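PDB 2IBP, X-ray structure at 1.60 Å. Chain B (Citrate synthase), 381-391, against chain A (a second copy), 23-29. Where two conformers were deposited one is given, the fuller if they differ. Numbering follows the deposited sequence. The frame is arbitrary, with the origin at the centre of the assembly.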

ATOM      1  N   GLU B 381       6.414 -14.024   6.814  1.00  7.41           N
ATOM      2  CA  GLU B 381       6.905 -13.993   8.188  1.00  6.15           C
ATOM      3  C   GLU B 381       5.938 -13.275   9.122  1.00 11.61           C
ATOM      4  O   GLU B 381       5.671 -13.748  10.220  1.00  9.18           O
ATOM      5  CB  GLU B 381       8.273 -13.321   8.254  1.00 10.17           C
ATOM      6  CG  GLU B 381       8.882 -13.238   9.627  1.00 10.59           C
ATOM      7  CD  GLU B 381      10.271 -12.672   9.575  1.00 14.58           C
ATOM      8  OE1 GLU B 381      10.402 -11.462   9.285  1.00 14.14           O
ATOM      9  OE2 GLU B 381      11.230 -13.427   9.878  1.00 10.53           O
ATOM     10  N   TYR B 382       5.425 -12.129   8.696  1.00  8.02           N
ATOM     11  CA  TYR B 382       4.495 -11.403   9.539  1.00  8.65           C
ATOM     12  C   TYR B 382       3.258 -12.261   9.789  1.00  7.04           C
ATOM     13  O   TYR B 382       2.703 -12.252  10.891  1.00 11.18           O
ATOM     14  CB  TYR B 382       4.095 -10.074   8.897  1.00  6.50           C
ATOM     15  CG  TYR B 382       3.452  -9.140   9.881  1.00  7.99           C
ATOM     16  CD1 TYR B 382       4.170  -8.655  10.961  1.00 12.00           C
ATOM     17  CD2 TYR B 382       2.111  -8.776   9.777  1.00  9.49           C
ATOM     18  CE1 TYR B 382       3.587  -7.834  11.894  1.00 11.87           C
ATOM     19  CE2 TYR B 382       1.544  -7.923  10.689  1.00  7.76           C
ATOM     20  CZ  TYR B 382       2.271  -7.465  11.755  1.00  8.77           C
ATOM     21  OH  TYR B 382       1.699  -6.639  12.687  1.00 10.02           O
ATOM     22  N   TRP B 383       2.817 -12.978   8.750  1.00  7.61           N
ATOM     23  CA  TRP B 383       1.629 -13.834   8.850  1.00  6.06           C
ATOM     24  C   TRP B 383       1.759 -14.974   9.855  1.00 10.60           C
ATOM     25  O   TRP B 383       0.776 -15.662  10.153  1.00 15.28           O
ATOM     26  CB  TRP B 383       1.197 -14.365   7.505  1.00  8.35           C
ATOM     27  CG  TRP B 383       0.476 -13.364   6.684  1.00  7.69           C
ATOM     28  CD1 TRP B 383      -0.050 -12.171   7.113  1.00 10.83           C
ATOM     29  CD2 TRP B 383      -0.017 -13.561   5.359  1.00  7.15           C
ATOM     30  NE1 TRP B 383      -0.757 -11.585   6.107  1.00  7.35           N
ATOM     31  CE2 TRP B 383      -0.759 -12.407   5.016  1.00  8.33           C
ATOM     32  CE3 TRP B 383       0.136 -14.575   4.407  1.00 10.73           C
ATOM     33  CZ2 TRP B 383      -1.379 -12.264   3.777  1.00 12.34           C
ATOM     34  CZ3 TRP B 383      -0.466 -14.426   3.174  1.00 15.10           C
ATOM     35  CH2 TRP B 383      -1.209 -13.269   2.866  1.00 14.18           C
ATOM     36  N   GLU B 384       2.982 -15.258  10.282  1.00 10.44           N
ATOM     37  CA  GLU B 384       3.169 -16.274  11.313  0.50 11.79           C
ATOM     38  C   GLU B 384       2.628 -15.773  12.647  1.00 12.12           C
ATOM     39  O   GLU B 384       2.283 -16.569  13.518  1.00 14.73           O
ATOM     40  CB  GLU B 384       4.633 -16.691  11.429  0.50 16.25           C
ATOM     41  CG  GLU B 384       5.078 -17.538  10.254  0.50 13.92           C
ATOM     42  CD  GLU B 384       4.335 -18.858  10.182  0.50 21.16           C
ATOM     43  OE1 GLU B 384       4.481 -19.664  11.126  0.50 28.11           O
ATOM     44  OE2 GLU B 384       3.627 -19.102   9.179  0.50 18.97           O
ATOM     45  N   ASN B 385       2.554 -14.455  12.803  1.00 12.01           N
ATOM     46  CA  ASN B 385       2.020 -13.820  14.015  1.00 15.90           C
ATOM     47  C   ASN B 385       1.366 -12.511  13.584  1.00 10.80           C
ATOM     48  O   ASN B 385       1.834 -11.434  13.934  1.00 15.42           O
ATOM     49  CB  ASN B 385       3.138 -13.506  15.011  1.00 15.51           C
ATOM     50  CG  ASN B 385       3.881 -14.754  15.482  1.00 34.72           C
ATOM     51  OD1 ASN B 385       3.327 -15.582  16.202  1.00 34.77           O
ATOM     52  ND2 ASN B 385       5.165 -14.850  15.130  1.00 38.40           N
ATOM     53  N   ASN B 386       0.309 -12.615  12.790  1.00  8.78           N
ATOM     54  CA  ASN B 386      -0.284 -11.413  12.211  1.00  9.16           C
ATOM     55  C   ASN B 386      -0.977 -10.539  13.236  1.00 11.14           C
ATOM     56  O   ASN B 386      -1.651 -11.035  14.136  1.00 11.00           O
ATOM     57  CB  ASN B 386      -1.314 -11.772  11.155  1.00 11.09           C
ATOM     58  CG  ASN B 386      -1.758 -10.559  10.362  1.00  8.16           C
ATOM     59  OD1 ASN B 386      -0.941  -9.933   9.724  1.00  8.95           O
ATOM     60  ND2 ASN B 386      -3.033 -10.185  10.460  1.00  8.01           N
ATOM     61  N   ARG B 387      -0.866  -9.233  13.047  1.00 10.28           N
ATOM     62  CA  ARG B 387      -1.649  -8.287  13.830  1.00  8.57           C
ATOM     63  C   ARG B 387      -1.906  -7.087  12.937  1.00  6.45           C
ATOM     64  O   ARG B 387      -0.963  -6.471  12.430  1.00  8.60           O
ATOM     65  CB  ARG B 387      -0.932  -7.844  15.099  1.00 15.71           C
ATOM     66  CG  ARG B 387      -1.736  -6.865  15.962  1.00 19.17           C
ATOM     67  CD  ARG B 387      -3.031  -7.474  16.470  1.00 41.79           C
ATOM     68  NE  ARG B 387      -2.786  -8.695  17.234  1.00 55.76           N
ATOM     69  CZ  ARG B 387      -3.740  -9.486  17.718  1.00 66.12           C
ATOM     70  NH1 ARG B 387      -5.022  -9.196  17.523  1.00 72.27           N
ATOM     71  NH2 ARG B 387      -3.408 -10.577  18.397  1.00 63.30           N
ATOM     72  N   ILE B 388      -3.176  -6.784  12.724  1.00  8.75           N
ATOM     73  CA  ILE B 388      -3.551  -5.633  11.906  1.00  8.16           C
ATOM     74  C   ILE B 388      -2.989  -4.362  12.541  1.00  9.29           C
ATOM     75  O   ILE B 388      -2.996  -4.197  13.766  1.00 10.50           O
ATOM     76  CB  ILE B 388      -5.083  -5.552  11.735  1.00  8.85           C
ATOM     77  CG1 ILE B 388      -5.453  -4.447  10.757  1.00  8.14           C
ATOM     78  CG2 ILE B 388      -5.775  -5.375  13.105  1.00 11.98           C
ATOM     79  CD1 ILE B 388      -6.928  -4.426  10.419  1.00  9.78           C
ATOM     80  N   PHE B 389      -2.409  -3.506  11.706  1.00  9.97           N
ATOM     81  CA  PHE B 389      -1.854  -2.258  12.195  1.00  9.95           C
ATOM     82  C   PHE B 389      -2.958  -1.295  12.584  1.00  9.48           C
ATOM     83  O   PHE B 389      -3.861  -1.021  11.783  1.00 11.55           O
ATOM     84  CB  PHE B 389      -0.911  -1.631  11.183  1.00 11.68           C
ATOM     85  CG  PHE B 389       0.401  -2.357  11.071  1.00 10.22           C
ATOM     86  CD1 PHE B 389       1.447  -2.052  11.926  1.00 12.92           C
ATOM     87  CD2 PHE B 389       0.540  -3.418  10.197  1.00 11.13           C
ATOM     88  CE1 PHE B 389       2.644  -2.757  11.854  1.00 13.29           C
ATOM     89  CE2 PHE B 389       1.712  -4.148  10.148  1.00 10.46           C
ATOM     90  CZ  PHE B 389       2.771  -3.797  10.957  1.00 10.94           C
ATOM     91  N   ARG B 390      -2.831  -0.732  13.782  1.00 11.03           N
ATOM     92  CA  ARG B 390      -3.835   0.184  14.329  1.00 10.18           C
ATOM     93  C   ARG B 390      -3.200   1.401  14.983  1.00 12.33           C
ATOM     94  O   ARG B 390      -3.344   1.624  16.187  1.00 11.34           O
ATOM     95  CB  ARG B 390      -4.701  -0.576  15.323  1.00 12.62           C
ATOM     96  CG  ARG B 390      -5.666  -1.507  14.656  1.00 16.43           C
ATOM     97  CD  ARG B 390      -6.426  -2.376  15.647  1.00 22.48           C
ATOM     98  NE  ARG B 390      -7.500  -3.102  14.967  1.00 21.75           N
ATOM     99  CZ  ARG B 390      -8.151  -4.143  15.475  1.00 27.87           C
ATOM    100  NH1 ARG B 390      -7.792  -4.656  16.644  1.00 37.87           N
ATOM    101  NH2 ARG B 390      -9.112  -4.726  14.769  1.00 30.73           N
ATOM    102  N   PRO B 391      -2.495   2.203  14.182  1.00  9.12           N
ATOM    103  CA  PRO B 391      -1.893   3.410  14.729  1.00  7.76           C
ATOM    104  C   PRO B 391      -2.958   4.465  14.990  1.00 10.96           C
ATOM    105  O   PRO B 391      -4.126   4.267  14.686  1.00 11.04           O
ATOM    106  CB  PRO B 391      -0.975   3.880  13.613  1.00 10.26           C
ATOM    107  CG  PRO B 391      -1.689   3.483  12.365  1.00 13.32           C
ATOM    108  CD  PRO B 391      -2.366   2.146  12.716  1.00 12.78           C
TER
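Chain A (23-29) IHGLEDV

The contact is a backbone-to-backbone pairing between two irregular segments, with a histidine ring packed against an arginine at one end and a leucine-phenylalanine contact alongside the paired backbones. Chain A forms no regular helix or strand here, and it runs in the same sense as chain B: His24(A) lies by Arg387(B), Gly25(A) by Phe389(B) (CA to CA 4.2 Å), Glu27(A) by Arg390(B) and Asp28(A) by Pro391(B) (each CA to CA 4.7 Å). Both polar groups of the Arg390(B) backbone are used: its N donates to Gly25(A) O (2.9 Å, 164°), and its O accepts from Asp28(A) N (2.9 Å, 167°). Beyond Gly25(A) chain A makes a type II turn, Leu26(A) to Val29(A), with Asp28(A) in its third position, closed by the hydrogen bond from Val29(A) N to Leu26(A) O (3.0 Å). Gly25(A) has phi/psi of 71/9°, and an ideal CB there would clash with Arg387(B) CG and Ile388(B) O at 2.6 and 2.8 Å. The His24(A) ring carries Arg387(B) CB over one face, 3.5 Å from its centroid, while Asn385(B) O meets its edge at CE1 (3.1 Å). Leu26(A) CD1 reaches Phe389(B) CD1 at 3.8 Å. Water 2 links Gly25(A) N (2.8 Å) to Tyr382(B) OH (3.0 Å), whose hydroxyl donates to Arg387(B) O (2.7 Å).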

ATOM      1  N   ILE A  23       5.898  -2.916  19.656  1.00 15.86           N
ATOM      2  CA  ILE A  23       4.467  -2.698  19.907  1.00 18.96           C
ATOM      3  C   ILE A  23       3.758  -3.381  18.744  1.00 13.42           C
ATOM      4  O   ILE A  23       3.749  -2.885  17.629  1.00 15.11           O
ATOM      5  CB  ILE A  23       4.050  -1.196  20.017  1.00 18.93           C
ATOM      6  CG1 ILE A  23       4.744  -0.540  21.221  1.00 42.45           C
ATOM      7  CG2 ILE A  23       2.526  -1.091  20.189  1.00 21.91           C
ATOM      8  CD1 ILE A  23       4.355   0.928  21.460  1.00 31.22           C
ATOM      9  N   HIS A  24       3.189  -4.537  19.028  1.00 14.14           N
ATOM     10  CA  HIS A  24       2.587  -5.382  18.014  1.00 16.12           C
ATOM     11  C   HIS A  24       1.434  -4.684  17.335  1.00 17.18           C
ATOM     12  O   HIS A  24       0.508  -4.215  17.993  1.00 19.46           O
ATOM     13  CB  HIS A  24       2.142  -6.679  18.680  1.00 22.96           C
ATOM     14  CG  HIS A  24       1.875  -7.795  17.730  1.00 25.43           C
ATOM     15  ND1 HIS A  24       2.691  -8.057  16.650  1.00 24.36           N
ATOM     16  CD2 HIS A  24       1.012  -8.835  17.811  1.00 26.91           C
ATOM     17  CE1 HIS A  24       2.266  -9.149  16.040  1.00 17.29           C
ATOM     18  NE2 HIS A  24       1.266  -9.656  16.740  1.00 22.88           N
ATOM     19  N   GLY A  25       1.509  -4.587  16.014  1.00 12.72           N
ATOM     20  CA  GLY A  25       0.494  -3.876  15.238  1.00 17.36           C
ATOM     21  C   GLY A  25       0.557  -2.366  15.435  1.00 12.24           C
ATOM     22  O   GLY A  25      -0.325  -1.647  14.972  1.00 14.13           O
ATOM     23  N   LEU A  26       1.594  -1.875  16.112  1.00 11.00           N
ATOM     24  CA  LEU A  26       1.721  -0.439  16.399  1.00 11.42           C
ATOM     25  C   LEU A  26       0.407   0.119  16.978  1.00 13.58           C
ATOM     26  O   LEU A  26       0.017   1.264  16.718  1.00 13.28           O
ATOM     27  CB  LEU A  26       2.142   0.324  15.128  1.00 10.68           C
ATOM     28  CG  LEU A  26       3.509  -0.062  14.554  1.00 13.53           C
ATOM     29  CD1 LEU A  26       3.762   0.622  13.226  1.00 14.42           C
ATOM     30  CD2 LEU A  26       4.617   0.244  15.559  1.00 16.56           C
ATOM     31  N   GLU A  27      -0.250  -0.688  17.805  1.00 11.38           N
ATOM     32  CA  GLU A  27      -1.524  -0.306  18.371  1.00 13.33           C
ATOM     33  C   GLU A  27      -1.407   0.954  19.212  1.00 14.25           C
ATOM     34  O   GLU A  27      -0.637   1.015  20.176  1.00 16.29           O
ATOM     35  CB  GLU A  27      -2.145  -1.448  19.176  1.00 16.07           C
ATOM     36  CG  GLU A  27      -3.577  -1.165  19.615  1.00 24.07           C
ATOM     37  CD  GLU A  27      -4.346  -2.408  20.044  1.00 31.16           C
ATOM     38  OE1 GLU A  27      -3.809  -3.539  19.926  1.00 25.17           O
ATOM     39  OE2 GLU A  27      -5.502  -2.242  20.502  1.00 35.08           O
ATOM     40  N   ASP A  28      -2.156   1.969  18.785  1.00 14.43           N
ATOM     41  CA  ASP A  28      -2.227   3.252  19.460  1.00 17.86           C
ATOM     42  C   ASP A  28      -1.006   4.118  19.308  1.00 14.37           C
ATOM     43  O   ASP A  28      -0.928   5.157  19.934  1.00 16.24           O
ATOM     44  CB  ASP A  28      -2.510   3.053  20.947  1.00 22.77           C
ATOM     45  CG  ASP A  28      -3.766   2.257  21.192  1.00 30.52           C
ATOM     46  OD1 ASP A  28      -4.720   2.374  20.388  1.00 25.93           O
ATOM     47  OD2 ASP A  28      -3.806   1.533  22.210  1.00 32.09           O
ATOM     48  N   VAL A  29      -0.029   3.689  18.515  1.00 10.78           N
ATOM     49  CA  VAL A  29       1.181   4.465  18.318  1.00 11.18           C
ATOM     50  C   VAL A  29       0.852   5.681  17.453  1.00 11.35           C
ATOM     51  O   VAL A  29       0.226   5.546  16.406  1.00 11.81           O
ATOM     52  CB  VAL A  29       2.288   3.630  17.670  1.00 11.05           C
ATOM     53  CG1 VAL A  29       3.531   4.467  17.437  1.00 14.49           C
ATOM     54  CG2 VAL A  29       2.605   2.411  18.544  1.00 10.60           C
TER
HETATM   55  O   HOH W   1      -0.519 -11.805  16.742  1.00 35.89           O
HETATM   56  O   HOH W   2       3.614  -4.981  14.208  1.00 18.44           O
HETATM   57  O   HOH W   3      -5.428   2.664  17.598  1.00 37.61           O